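Local coordinates for protein NAD-dependent aldehyde dehydrogenase (Sinorhizobium meliloti, PDB 3U4J) that probably oxidises aldehydes to carboxylic acids with NAD or NADP as the acceptor, at residues L285-A293 with A319-I327. Residues are numbered along the deposited sequence; the frame is centred on the assembly and turned at random.
Sequences LDAAADGIA and ALMERLLDI
Ala289 faces Leu324 where the two helices run closest, their CA atoms 5.1 Å apart, and its small CB lies against Arg323 CB. Leu320 reaches in with CG anti to the backbone N (chi1 -175°), which carries CD1 over the backbone of Ala289, 3.6 Å from its N. One turn on, Leu324 CD1 meets Ala293 N in the same manner, also at 3.6 Å, while Ile327 sets CD1 against Asp290 CA and CG2 against Ala293 CB. Leu285 forks at the outer end: CD1 touches Leu320 CD1 at 3.9 Å, and CD2 is modelled over one guanidinium face of Arg323, too close to NH1 for trust in the detail. An alanine here would probably open a gap beside Leu320 CD1. Asp286 OD2 approaches Arg323 NH1 well out of the guanidinium plane, a pairing of charges alone. Beneath, Ile292, Leu320 and Leu324 rest on a mixed sheet; its parallel neighbours 275-279 and 307-313 are joined through helix 285-297, a beta-alpha-beta unit. Asp290 OD1 and OD2 accept hydrogen bonds from Trp504 N and Phe505 N of the second subunit. Apolar contact thus joins the helices, the Asp286-Arg323 pair adding weakly oriented charge, while Asp290 spends its oxygens on the neighbouring subunit.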
loop_
_atom_site.group_PDB
_atom_site.type_symbol
_atom_site.label_atom_id
_atom_site.label_comp_id
_atom_site.label_asym_id
_atom_site.label_seq_id
_atom_site.Cartn_x
_atom_site.Cartn_y
_atom_site.Cartn_z
ATOM N N LEU A 285 15.439 19.363 -29.597
ATOM C CA LEU A 285 14.786 20.575 -30.063
ATOM C C LEU A 285 13.529 20.329 -30.904
ATOM O O LEU A 285 12.530 21.019 -30.718
ATOM C CB LEU A 285 15.761 21.427 -30.860
ATOM C CG LEU A 285 15.469 22.928 -30.819
ATOM C CD1 LEU A 285 15.774 23.464 -29.412
ATOM C CD2 LEU A 285 16.341 23.640 -31.838
ATOM N N ASP A 286 13.572 19.363 -31.818
ATOM C CA ASP A 286 12.394 19.089 -32.657
ATOM C C ASP A 286 11.232 18.596 -31.805
ATOM O O ASP A 286 10.085 18.995 -32.023
ATOM C CB ASP A 286 12.708 18.087 -33.788
ATOM C CG ASP A 286 13.685 18.667 -34.839
ATOM O OD1 ASP A 286 14.505 17.899 -35.406
ATOM O OD2 ASP A 286 13.641 19.896 -35.065
ATOM N N ALA A 287 11.534 17.724 -30.843
ATOM C CA ALA A 287 10.508 17.202 -29.943
ATOM C C ALA A 287 9.936 18.297 -29.034
ATOM O O ALA A 287 8.717 18.392 -28.847
ATOM C CB ALA A 287 11.063 16.052 -29.127
ATOM N N ALA A 288 10.824 19.109 -28.461
ATOM C CA ALA A 288 10.439 20.208 -27.591
ATOM C C ALA A 288 9.561 21.207 -28.346
ATOM O O ALA A 288 8.538 21.650 -27.830
ATOM C CB ALA A 288 11.668 20.890 -26.980
ATOM N N ALA A 289 9.948 21.548 -29.574
ATOM C CA ALA A 289 9.178 22.499 -30.393
ATOM C C ALA A 289 7.730 22.011 -30.647
ATOM O O ALA A 289 6.785 22.773 -30.513
ATOM C CB ALA A 289 9.900 22.754 -31.725
ATOM N N ASP A 290 7.588 20.731 -30.986
ATOM C CA ASP A 290 6.292 20.103 -31.221
ATOM C C ASP A 290 5.468 20.083 -29.929
ATOM O O ASP A 290 4.272 20.383 -29.931
ATOM C CB ASP A 290 6.536 18.688 -31.779
ATOM C CG ASP A 290 5.259 17.907 -31.980
ATOM O OD1 ASP A 290 4.888 17.121 -31.073
ATOM O OD2 ASP A 290 4.615 18.080 -33.046
ATOM N N GLY A 291 6.122 19.744 -28.821
ATOM C CA GLY A 291 5.472 19.712 -27.518
ATOM C C GLY A 291 5.031 21.087 -27.034
ATOM O O GLY A 291 4.018 21.209 -26.334
ATOM N N ILE A 292 5.797 22.131 -27.381
ATOM C CA ILE A 292 5.377 23.496 -27.079
ATOM C C ILE A 292 4.089 23.864 -27.838
ATOM O O ILE A 292 3.137 24.374 -27.246
ATOM C CB ILE A 292 6.515 24.557 -27.339
ATOM C CG1 ILE A 292 7.760 24.291 -26.476
ATOM C CG2 ILE A 292 5.989 25.951 -27.094
ATOM C CD1 ILE A 292 7.489 24.237 -24.949
ATOM N N ALA A 293 4.080 23.595 -29.143
ATOM C CA ALA A 293 2.903 23.810 -29.980
ATOM C C ALA A 293 1.701 23.035 -29.399
ATOM O O ALA A 293 0.627 23.595 -29.191
ATOM C CB ALA A 293 3.191 23.348 -31.408
ATOM N N ALA A 319 16.602 28.936 -31.930
ATOM C CA ALA A 319 16.396 27.689 -32.653
ATOM C C ALA A 319 15.012 27.094 -32.353
ATOM O O ALA A 319 14.373 26.508 -33.239
ATOM C CB ALA A 319 17.506 26.684 -32.353
ATOM N N LEU A 320 14.547 27.273 -31.115
ATOM C CA LEU A 320 13.273 26.683 -30.692
ATOM C C LEU A 320 12.129 27.490 -31.300
ATOM O O LEU A 320 11.219 26.913 -31.865
ATOM C CB LEU A 320 13.142 26.630 -29.163
ATOM C CG LEU A 320 11.892 25.923 -28.620
ATOM C CD1 LEU A 320 12.059 24.385 -28.714
ATOM C CD2 LEU A 320 11.678 26.316 -27.184
HETATM N N MSE A 321 12.208 28.814 -31.191
HETATM C CA MSE A 321 11.210 29.730 -31.770
HETATM C C MSE A 321 11.002 29.510 -33.270
HETATM O O MSE A 321 9.873 29.442 -33.735
HETATM C CB MSE A 321 11.599 31.193 -31.490
HETATM C CG MSE A 321 10.505 32.212 -31.782
HETATM SE SE MSE A 321 8.794 31.799 -30.808
HETATM C CE MSE A 321 9.306 32.406 -29.019
ATOM N N GLU A 322 12.100 29.389 -34.017
ATOM C CA GLU A 322 12.052 29.110 -35.468
ATOM C C GLU A 322 11.252 27.825 -35.779
ATOM O O GLU A 322 10.455 27.773 -36.719
ATOM C CB GLU A 322 13.498 29.000 -35.982
ATOM C CG GLU A 322 13.722 29.129 -37.465
ATOM C CD GLU A 322 15.233 29.118 -37.796
ATOM O OE1 GLU A 322 15.969 30.021 -37.311
ATOM O OE2 GLU A 322 15.684 28.200 -38.529
ATOM N N ARG A 323 11.469 26.781 -34.985
ATOM C CA ARG A 323 10.750 25.509 -35.169
ATOM C C ARG A 323 9.276 25.630 -34.743
ATOM O O ARG A 323 8.376 25.141 -35.439
ATOM C CB ARG A 323 11.471 24.385 -34.416
ATOM C CG ARG A 323 12.629 23.813 -35.239
ATOM C CD ARG A 323 13.720 23.106 -34.437
ATOM N NE ARG A 323 14.976 23.310 -35.168
ATOM C CZ ARG A 323 16.127 22.682 -34.950
ATOM N NH1 ARG A 323 16.232 21.758 -34.007
ATOM N NH2 ARG A 323 17.182 22.980 -35.699
ATOM N N LEU A 324 9.050 26.302 -33.617
ATOM C CA LEU A 324 7.695 26.522 -33.095
ATOM C C LEU A 324 6.838 27.334 -34.070
ATOM O O LEU A 324 5.696 26.991 -34.333
ATOM C CB LEU A 324 7.753 27.228 -31.757
ATOM C CG LEU A 324 6.382 27.670 -31.224
ATOM C CD1 LEU A 324 5.469 26.450 -30.938
ATOM C CD2 LEU A 324 6.565 28.514 -30.007
ATOM N N LEU A 325 7.408 28.400 -34.626
ATOM C CA LEU A 325 6.664 29.233 -35.567
ATOM C C LEU A 325 6.379 28.527 -36.881
ATOM O O LEU A 325 5.312 28.713 -37.476
ATOM C CB LEU A 325 7.366 30.572 -35.792
ATOM C CG LEU A 325 7.454 31.471 -34.562
ATOM C CD1 LEU A 325 8.354 32.660 -34.922
ATOM C CD2 LEU A 325 6.088 31.963 -34.085
ATOM N N ASP A 326 7.305 27.689 -37.321
ATOM C CA ASP A 326 7.059 26.897 -38.519
ATOM C C ASP A 326 5.856 25.964 -38.337
ATOM O O ASP A 326 4.999 25.852 -39.229
ATOM C CB ASP A 326 8.306 26.104 -38.926
ATOM C CG ASP A 326 8.216 25.579 -40.353
ATOM O OD1 ASP A 326 7.936 26.395 -41.268
ATOM O OD2 ASP A 326 8.418 24.360 -40.566
ATOM N N ILE A 327 5.780 25.295 -37.184
ATOM C CA ILE A 327 4.618 24.442 -36.897
ATOM C C ILE A 327 3.360 25.315 -36.838
ATOM O O ILE A 327 2.331 24.976 -37.424
ATOM C CB ILE A 327 4.805 23.598 -35.592
ATOM C CG1 ILE A 327 5.891 22.525 -35.810
ATOM C CG2 ILE A 327 3.513 22.921 -35.200
ATOM C CD1 ILE A 327 6.540 21.958 -34.509
#